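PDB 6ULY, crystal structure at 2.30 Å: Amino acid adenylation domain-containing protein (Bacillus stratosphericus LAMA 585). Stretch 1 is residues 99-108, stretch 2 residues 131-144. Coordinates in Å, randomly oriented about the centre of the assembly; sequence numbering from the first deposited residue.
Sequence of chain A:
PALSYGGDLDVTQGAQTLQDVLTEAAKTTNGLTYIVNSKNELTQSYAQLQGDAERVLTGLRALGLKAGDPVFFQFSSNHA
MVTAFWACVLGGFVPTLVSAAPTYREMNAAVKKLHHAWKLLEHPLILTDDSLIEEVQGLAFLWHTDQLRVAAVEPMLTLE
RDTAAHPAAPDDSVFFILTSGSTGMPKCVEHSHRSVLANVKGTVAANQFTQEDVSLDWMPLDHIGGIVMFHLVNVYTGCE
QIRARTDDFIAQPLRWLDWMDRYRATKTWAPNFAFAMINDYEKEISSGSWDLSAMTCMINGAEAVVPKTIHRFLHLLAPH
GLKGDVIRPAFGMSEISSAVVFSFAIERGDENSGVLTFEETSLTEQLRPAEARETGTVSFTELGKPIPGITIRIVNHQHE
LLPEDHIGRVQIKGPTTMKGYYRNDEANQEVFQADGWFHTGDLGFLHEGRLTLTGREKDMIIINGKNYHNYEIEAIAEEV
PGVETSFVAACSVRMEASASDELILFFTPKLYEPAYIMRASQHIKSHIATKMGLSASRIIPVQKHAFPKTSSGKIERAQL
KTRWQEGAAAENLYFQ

Stretch 1, residues 99-108: SAAPTYREMN
Stretch 2 (131-144) SLIEEVQGLAFLWH

Residues 99-108 form an irregular segment without helix or strand: Ser99, Ala100 and Ala101 are extended (phi/psi near -65/153), Pro102 turns at -60/-30, Thr103 is extended again at -155/152, and Tyr104 and Arg105 fold at -115/13 and -89/-15 before Glu106 reopens the chain at -144/163. Met107 (-87/69) leads to Asn108 (-86/-179), the N-cap of a following helix. Residues 131-144 are largely helical, with backbone bonds such as Val136 N to Leu132 O (2.8 Å) and Gln137 N to Ile133 O (2.9 Å); around Gly138 the bonding shortens, Gly138 N reaching Glu135 O at 2.8 Å, and a further helical turn carries Trp143 N to Leu139 O at 2.8 Å. His144, at 48/57, closes that turn in a Schellman motif.

Both chains advance in the same sense along the contact: Tyr104 CA lies 5.6 Å from Glu135 CA, and Met107 CA 6.5 Å from Leu142 CA. No hydrogen bond crosses between them; the 536 Å² buried, both sides summed, is held mainly by packing.

Tyr104 is the centrepiece. Its CA-to-CB bond points toward the helix, and chi1 -62° (m) with chi2 -101° sets the ring against Glu135, Val136 and Leu139. Tyr104 CB sits 3.4 Å from Glu135 O, and Tyr104 CD2 3.7 Å from Glu135 CB. Val136 CA lies over one ring face, and Val136 CG2 makes an off-centre CH-pi contact 4.3 Å from the Tyr104 ring centroid; Leu139 CD2 meets the edge, 3.7 Å from Tyr104 CD1. The hydroxyl turns back to its own segment, where Ala101 N donates to Tyr104 OH at 3.0 Å. Nearby, Ala100 CB touches Leu132 CD1 at 3.9 Å.

Arg105 starts away from the helix, but its end returns: chi1 is off-well at -99°, followed by p and t, placing Arg105 NH1 3.7 Å from Glu135 CG. With Glu135 at m, t, Arg105 NH1 and Glu135 OE2 remain 4.1 Å apart, opposite charges beyond salt-bridge range.

Leu142 (m, t) points toward the loop and fits against its backbone: Leu142 CD1 is 3.3 Å from Tyr104 O and 3.6 Å from Glu106 O, while Leu142 CD2 is 3.8 Å from Met107 N. The CA-to-CB bond of Met107 points sideways; with rotamers t, p, t, Met107 CE comes to 3.9 Å from Trp143 CD1 and Met107 SD to the edge of the Trp143 five-membered ring. Within the loop, Arg105 N donates to Thr103 OG1 (3.2 Å) and Asn108 ND2 to Thr103 O (3.3 Å), bracing the bend that presents Tyr104.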

# COMPACT_ATOMS: atom_id res chain seq x y z
N SER A 99 7.89 -12.84 -12.92
CA SER A 99 9.21 -12.72 -13.52
C SER A 99 10.29 -13.13 -12.53
O SER A 99 10.12 -13.03 -11.31
CB SER A 99 9.46 -11.29 -13.98
OG SER A 99 9.35 -10.39 -12.89
N ALA A 100 11.41 -13.61 -13.07
CA ALA A 100 12.56 -13.90 -12.24
C ALA A 100 13.16 -12.61 -11.70
O ALA A 100 12.99 -11.53 -12.27
CB ALA A 100 13.61 -14.67 -13.05
N ALA A 101 13.85 -12.72 -10.57
CA ALA A 101 14.47 -11.56 -9.97
C ALA A 101 15.66 -11.10 -10.80
O ALA A 101 16.31 -11.91 -11.47
CB ALA A 101 14.92 -11.87 -8.54
N PRO A 102 15.98 -9.80 -10.79
CA PRO A 102 17.20 -9.35 -11.47
C PRO A 102 18.46 -9.98 -10.90
O PRO A 102 19.44 -10.16 -11.63
CB PRO A 102 17.19 -7.83 -11.25
CG PRO A 102 16.31 -7.62 -10.06
CD PRO A 102 15.27 -8.69 -10.13
N THR A 103 18.46 -10.33 -9.61
CA THR A 103 19.56 -11.06 -9.00
C THR A 103 19.03 -11.82 -7.79
O THR A 103 18.05 -11.42 -7.16
CB THR A 103 20.70 -10.13 -8.57
OG1 THR A 103 21.73 -10.89 -7.93
CG2 THR A 103 20.20 -9.04 -7.62
N TYR A 104 19.70 -12.93 -7.48
CA TYR A 104 19.37 -13.76 -6.33
C TYR A 104 20.48 -13.77 -5.29
O TYR A 104 20.46 -14.62 -4.38
CB TYR A 104 19.06 -15.19 -6.78
CG TYR A 104 17.88 -15.30 -7.72
CD1 TYR A 104 16.64 -15.71 -7.25
CD2 TYR A 104 18.00 -14.99 -9.06
CE1 TYR A 104 15.55 -15.82 -8.09
CE2 TYR A 104 16.91 -15.09 -9.92
CZ TYR A 104 15.69 -15.51 -9.43
OH TYR A 104 14.61 -15.61 -10.27
N ARG A 105 21.46 -12.87 -5.39
CA ARG A 105 22.59 -12.85 -4.47
C ARG A 105 22.34 -12.00 -3.23
O ARG A 105 23.09 -12.12 -2.26
CB ARG A 105 23.84 -12.33 -5.18
CG ARG A 105 24.80 -13.42 -5.66
CD ARG A 105 24.44 -13.94 -7.04
NE ARG A 105 25.51 -14.76 -7.60
CZ ARG A 105 25.51 -15.26 -8.83
NH1 ARG A 105 24.49 -15.04 -9.64
NH2 ARG A 105 26.54 -15.99 -9.25
N GLU A 106 21.32 -11.14 -3.23
CA GLU A 106 21.03 -10.29 -2.09
C GLU A 106 19.53 -10.13 -1.92
O GLU A 106 18.75 -10.39 -2.85
CB GLU A 106 21.69 -8.91 -2.22
CG GLU A 106 22.50 -8.75 -3.49
CD GLU A 106 22.35 -7.37 -4.10
OE1 GLU A 106 23.31 -6.57 -4.03
OE2 GLU A 106 21.26 -7.09 -4.64
N MET A 107 19.13 -9.69 -0.73
CA MET A 107 17.72 -9.60 -0.36
C MET A 107 17.13 -8.27 -0.82
O MET A 107 16.79 -7.39 -0.04
CB MET A 107 17.57 -9.78 1.15
CG MET A 107 16.14 -10.01 1.62
SD MET A 107 15.57 -11.68 1.27
CE MET A 107 13.89 -11.60 1.90
N ASN A 108 17.01 -8.14 -2.14
CA ASN A 108 16.48 -6.93 -2.74
C ASN A 108 14.95 -6.97 -2.80
O ASN A 108 14.32 -7.94 -2.36
CB ASN A 108 17.06 -6.73 -4.14
CG ASN A 108 16.61 -7.81 -5.11
OD1 ASN A 108 15.51 -7.74 -5.65
ND2 ASN A 108 17.46 -8.80 -5.32
N SER A 131 19.73 -22.46 -16.60
CA SER A 131 20.50 -21.23 -16.48
C SER A 131 20.19 -20.45 -15.21
O SER A 131 20.95 -19.53 -14.87
CB SER A 131 20.25 -20.34 -17.71
OG SER A 131 18.94 -19.80 -17.68
N LEU A 132 19.11 -20.78 -14.50
CA LEU A 132 18.73 -20.08 -13.28
C LEU A 132 18.72 -20.94 -12.03
O LEU A 132 18.69 -20.39 -10.93
CB LEU A 132 17.33 -19.46 -13.42
CG LEU A 132 17.17 -18.16 -14.21
CD1 LEU A 132 15.70 -17.77 -14.24
CD2 LEU A 132 18.01 -17.04 -13.61
N ILE A 133 18.72 -22.27 -12.16
CA ILE A 133 18.47 -23.11 -11.00
C ILE A 133 19.51 -22.88 -9.92
O ILE A 133 19.21 -22.94 -8.72
CB ILE A 133 18.39 -24.60 -11.41
CG1 ILE A 133 17.97 -25.45 -10.21
CG2 ILE A 133 19.73 -25.07 -11.96
CD1 ILE A 133 17.62 -26.88 -10.56
N GLU A 134 20.76 -22.61 -10.31
CA GLU A 134 21.79 -22.31 -9.32
C GLU A 134 21.44 -21.05 -8.55
O GLU A 134 21.47 -21.03 -7.31
CB GLU A 134 23.15 -22.17 -10.01
N GLU A 135 21.11 -19.97 -9.26
CA GLU A 135 20.70 -18.73 -8.61
C GLU A 135 19.47 -18.96 -7.74
O GLU A 135 19.46 -18.59 -6.55
CB GLU A 135 20.42 -17.66 -9.66
CG GLU A 135 21.63 -17.27 -10.50
CD GLU A 135 21.26 -16.48 -11.74
OE1 GLU A 135 21.36 -17.04 -12.86
OE2 GLU A 135 20.85 -15.31 -11.60
N VAL A 136 18.42 -19.55 -8.31
CA VAL A 136 17.17 -19.73 -7.57
C VAL A 136 17.40 -20.56 -6.31
O VAL A 136 16.74 -20.34 -5.29
CB VAL A 136 16.10 -20.36 -8.47
CG1 VAL A 136 14.89 -20.76 -7.66
CG2 VAL A 136 15.71 -19.41 -9.59
N GLN A 137 18.32 -21.52 -6.36
CA GLN A 137 18.61 -22.32 -5.18
C GLN A 137 19.22 -21.49 -4.06
O GLN A 137 19.12 -21.87 -2.89
CB GLN A 137 19.54 -23.49 -5.53
CG GLN A 137 18.82 -24.66 -6.20
CD GLN A 137 19.77 -25.73 -6.70
OE1 GLN A 137 20.95 -25.47 -6.97
NE2 GLN A 137 19.27 -26.96 -6.82
N GLY A 138 19.85 -20.36 -4.39
CA GLY A 138 20.42 -19.50 -3.37
C GLY A 138 19.39 -18.91 -2.44
O GLY A 138 19.74 -18.47 -1.34
N LEU A 139 18.12 -18.88 -2.84
CA LEU A 139 17.07 -18.36 -1.98
C LEU A 139 16.95 -19.15 -0.68
O LEU A 139 16.40 -18.63 0.30
CB LEU A 139 15.73 -18.37 -2.72
CG LEU A 139 15.68 -17.49 -3.98
CD1 LEU A 139 14.40 -17.74 -4.76
CD2 LEU A 139 15.82 -16.02 -3.61
N ALA A 140 17.44 -20.39 -0.65
CA ALA A 140 17.39 -21.18 0.57
C ALA A 140 18.19 -20.52 1.68
O ALA A 140 17.82 -20.60 2.86
CB ALA A 140 17.90 -22.60 0.31
N PHE A 141 19.31 -19.88 1.33
CA PHE A 141 20.10 -19.16 2.32
C PHE A 141 19.55 -17.76 2.55
O PHE A 141 19.53 -17.28 3.69
CB PHE A 141 21.56 -19.09 1.87
CG PHE A 141 22.27 -20.41 1.87
CD1 PHE A 141 23.09 -20.78 2.93
CD2 PHE A 141 22.12 -21.30 0.81
CE1 PHE A 141 23.75 -21.99 2.93
CE2 PHE A 141 22.77 -22.52 0.81
CZ PHE A 141 23.59 -22.87 1.87
N LEU A 142 19.09 -17.09 1.48
CA LEU A 142 18.55 -15.74 1.64
C LEU A 142 17.32 -15.74 2.53
O LEU A 142 17.13 -14.82 3.34
CB LEU A 142 18.21 -15.15 0.27
CG LEU A 142 19.29 -14.36 -0.46
CD1 LEU A 142 18.73 -13.78 -1.76
CD2 LEU A 142 19.84 -13.24 0.41
N TRP A 143 16.46 -16.74 2.39
CA TRP A 143 15.22 -16.83 3.15
C TRP A 143 15.35 -17.64 4.42
O TRP A 143 14.37 -17.79 5.16
CB TRP A 143 14.12 -17.43 2.26
CG TRP A 143 13.81 -16.61 1.04
CD1 TRP A 143 14.24 -15.34 0.78
CD2 TRP A 143 13.00 -16.99 -0.08
NE1 TRP A 143 13.76 -14.92 -0.43
CE2 TRP A 143 13.00 -15.91 -0.98
CE3 TRP A 143 12.29 -18.15 -0.40
CZ2 TRP A 143 12.29 -15.95 -2.18
CZ3 TRP A 143 11.60 -18.19 -1.61
CH2 TRP A 143 11.61 -17.09 -2.48
N HIS A 144 16.54 -18.17 4.71
CA HIS A 144 16.79 -18.96 5.91
C HIS A 144 15.71 -20.02 6.10
O HIS A 144 15.03 -20.08 7.12
CB HIS A 144 16.91 -18.05 7.13
CG HIS A 144 18.01 -17.04 7.03
ND1 HIS A 144 19.31 -17.32 7.37
CD2 HIS A 144 18.00 -15.76 6.60
CE1 HIS A 144 20.06 -16.25 7.17
NE2 HIS A 144 19.29 -15.29 6.70